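Local coordinates for protein MmcR (Streptomyces lavendulae, PDB 3GWZ) that transfers the methyl group of S-adenosyl-L-methionine to the 6-hydroxyl of demethylated mitomycins A and B, forming their quinone methoxy group, at residues W166-T169 with K174-E177. Numbering follows the deposited sequence.
Sequences WQLT and KARE. With SAH (S-adenosyl-L-homocysteine), chain G.
Arg176 reaches back from helix 173-197 to the C-terminal part of helix 165-171, where its NE donates a hydrogen bond to Thr169 O, 3.0 Å away. The acceptor lies at the guanidinium edge, 13° out of its plane, and NE approaches almost head-on to the carbonyl, at a C=O...NE angle of 170°. A bend at chi3 (-48°) turns the otherwise extended chain onto this oxygen, while NH2 takes His170 O; the last carbonyls of a helix lack amide partners from a further turn, and an arginine's several N-H groups can serve two. The tight side is apolar: the small Ala175 lets CG of Leu168 come within 3.8 Å of its CB, and Trp138 of helix 137-144 packs on both. Buried Thr169 rests its methyl CG2 against Ala175 O, while OG1 donates to Phe165 O and accepts from NH2 of cofactor-binding Arg234. Lys174, by contrast, is exposed to solvent and takes no part. One indole face of Trp166 lies against adenine C8 and the ribose of S-adenosyl-L-homocysteine, C8 over the ring centre. The contact thus joins consecutive helices across a short turn, Trp166 contributing to the cofactor pocket of a class I, COMT-like O-methyltransferase.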
loop_
_atom_site.group_PDB
_atom_site.type_symbol
_atom_site.label_atom_id
_atom_site.label_comp_id
_atom_site.label_asym_id
_atom_site.label_seq_id
_atom_site.Cartn_x
_atom_site.Cartn_y
_atom_site.Cartn_z
ATOM N N TRP A 166 -7.329 -16.118 -25.649
ATOM C CA TRP A 166 -6.329 -15.230 -26.250
ATOM C C TRP A 166 -6.976 -14.008 -26.907
ATOM O O TRP A 166 -6.400 -12.918 -26.910
ATOM C CB TRP A 166 -5.440 -15.972 -27.245
ATOM C CG TRP A 166 -4.568 -17.002 -26.620
ATOM C CD1 TRP A 166 -4.428 -18.301 -27.012
ATOM C CD2 TRP A 166 -3.703 -16.827 -25.488
ATOM N NE1 TRP A 166 -3.526 -18.942 -26.203
ATOM C CE2 TRP A 166 -3.067 -18.063 -25.256
ATOM C CE3 TRP A 166 -3.409 -15.748 -24.648
ATOM C CZ2 TRP A 166 -2.161 -18.255 -24.215
ATOM C CZ3 TRP A 166 -2.505 -15.939 -23.607
ATOM C CH2 TRP A 166 -1.893 -17.178 -23.401
ATOM N N GLN A 167 -8.170 -14.187 -27.463
ATOM C CA GLN A 167 -8.850 -13.072 -28.109
ATOM C C GLN A 167 -9.343 -12.081 -27.067
ATOM O O GLN A 167 -9.259 -10.873 -27.262
ATOM C CB GLN A 167 -10.019 -13.558 -28.973
ATOM C CG GLN A 167 -10.695 -12.458 -29.773
ATOM C CD GLN A 167 -9.738 -11.771 -30.736
ATOM O OE1 GLN A 167 -9.802 -10.559 -30.931
ATOM N NE2 GLN A 167 -8.837 -12.544 -31.331
ATOM N N LEU A 168 -9.858 -12.591 -25.954
ATOM C CA LEU A 168 -10.325 -11.710 -24.888
ATOM C C LEU A 168 -9.182 -10.865 -24.327
ATOM O O LEU A 168 -9.313 -9.641 -24.161
ATOM C CB LEU A 168 -10.982 -12.515 -23.758
ATOM C CG LEU A 168 -11.437 -11.630 -22.595
ATOM C CD1 LEU A 168 -12.585 -10.736 -23.052
ATOM C CD2 LEU A 168 -11.862 -12.474 -21.402
ATOM N N THR A 169 -8.054 -11.510 -24.039
ATOM C CA THR A 169 -6.922 -10.793 -23.455
ATOM C C THR A 169 -6.272 -9.862 -24.488
ATOM O O THR A 169 -5.645 -8.855 -24.138
ATOM C CB THR A 169 -5.876 -11.758 -22.818
ATOM O OG1 THR A 169 -5.497 -12.769 -23.760
ATOM C CG2 THR A 169 -6.457 -12.438 -21.563
ATOM N N LYS A 174 -8.755 -4.728 -19.446
ATOM C CA LYS A 174 -8.953 -5.178 -18.070
ATOM C C LYS A 174 -8.655 -6.672 -17.927
ATOM O O LYS A 174 -7.952 -7.084 -17.005
ATOM C CB LYS A 174 -10.374 -4.868 -17.589
ATOM C CG LYS A 174 -10.702 -3.384 -17.569
ATOM C CD LYS A 174 -12.178 -3.140 -17.261
ATOM C CE LYS A 174 -12.522 -1.654 -17.318
ATOM N NZ LYS A 174 -11.702 -0.846 -16.368
ATOM N N ALA A 175 -9.186 -7.477 -18.844
ATOM C CA ALA A 175 -8.890 -8.903 -18.871
ATOM C C ALA A 175 -7.392 -9.155 -19.067
ATOM O O ALA A 175 -6.793 -9.983 -18.378
ATOM C CB ALA A 175 -9.696 -9.587 -19.965
ATOM N N ARG A 176 -6.790 -8.440 -20.013
ATOM C CA ARG A 176 -5.354 -8.554 -20.268
ATOM C C ARG A 176 -4.558 -8.254 -18.998
ATOM O O ARG A 176 -3.606 -8.958 -18.657
ATOM C CB ARG A 176 -4.942 -7.588 -21.388
ATOM C CG ARG A 176 -3.509 -7.753 -21.907
ATOM C CD ARG A 176 -3.137 -6.558 -22.795
ATOM N NE ARG A 176 -4.194 -6.280 -23.767
ATOM C CZ ARG A 176 -4.583 -5.065 -24.140
ATOM N NH1 ARG A 176 -4.014 -3.988 -23.625
ATOM N NH2 ARG A 176 -5.553 -4.927 -25.030
ATOM N N GLU A 177 -4.971 -7.215 -18.288
ATOM C CA GLU A 177 -4.268 -6.791 -17.086
ATOM C C GLU A 177 -4.365 -7.846 -15.978
ATOM O O GLU A 177 -3.352 -8.189 -15.370
ATOM C CB GLU A 177 -4.803 -5.432 -16.608
ATOM C CG GLU A 177 -4.473 -5.082 -15.159
ATOM C CD GLU A 177 -3.171 -4.322 -15.015
ATOM O OE1 GLU A 177 -2.275 -4.503 -15.866
ATOM O OE2 GLU A 177 -3.042 -3.541 -14.046
HETATM N N SAH G . 6.743 -16.535 -20.730
HETATM C CA SAH G . 5.860 -15.717 -19.830
HETATM C CB SAH G . 4.367 -15.763 -20.210
HETATM C CG SAH G . 3.703 -17.153 -20.221
HETATM S SD SAH G . 1.948 -17.044 -20.549
HETATM C C SAH G . 6.031 -16.182 -18.412
HETATM O O SAH G . 5.650 -15.463 -17.483
HETATM O OXT SAH G . 6.558 -17.273 -18.157
HETATM C "C5'" SAH G . 1.944 -17.405 -22.294
HETATM C "C4'" SAH G . 2.238 -16.181 -23.185
HETATM O "O4'" SAH G . 2.160 -16.483 -24.598
HETATM C "C3'" SAH G . 1.333 -14.960 -22.987
HETATM O "O3'" SAH G . 2.118 -13.878 -22.462
HETATM C "C2'" SAH G . 0.811 -14.592 -24.378
HETATM O "O2'" SAH G . 0.838 -13.186 -24.654
HETATM C "C1'" SAH G . 1.812 -15.264 -25.288
HETATM N N9 SAH G . 1.287 -15.645 -26.619
HETATM C C8 SAH G . 0.154 -16.341 -26.867
HETATM N N7 SAH G . 0.003 -16.541 -28.201
HETATM C C5 SAH G . 1.070 -15.974 -28.813
HETATM C C6 SAH G . 1.545 -15.832 -30.203
HETATM N N6 SAH G . 0.803 -16.362 -31.205
HETATM N N1 SAH G . 2.710 -15.163 -30.421
HETATM C C2 SAH G . 3.426 -14.646 -29.412
HETATM N N3 SAH G . 3.054 -14.742 -28.117
HETATM C C4 SAH G . 1.911 -15.384 -27.769
#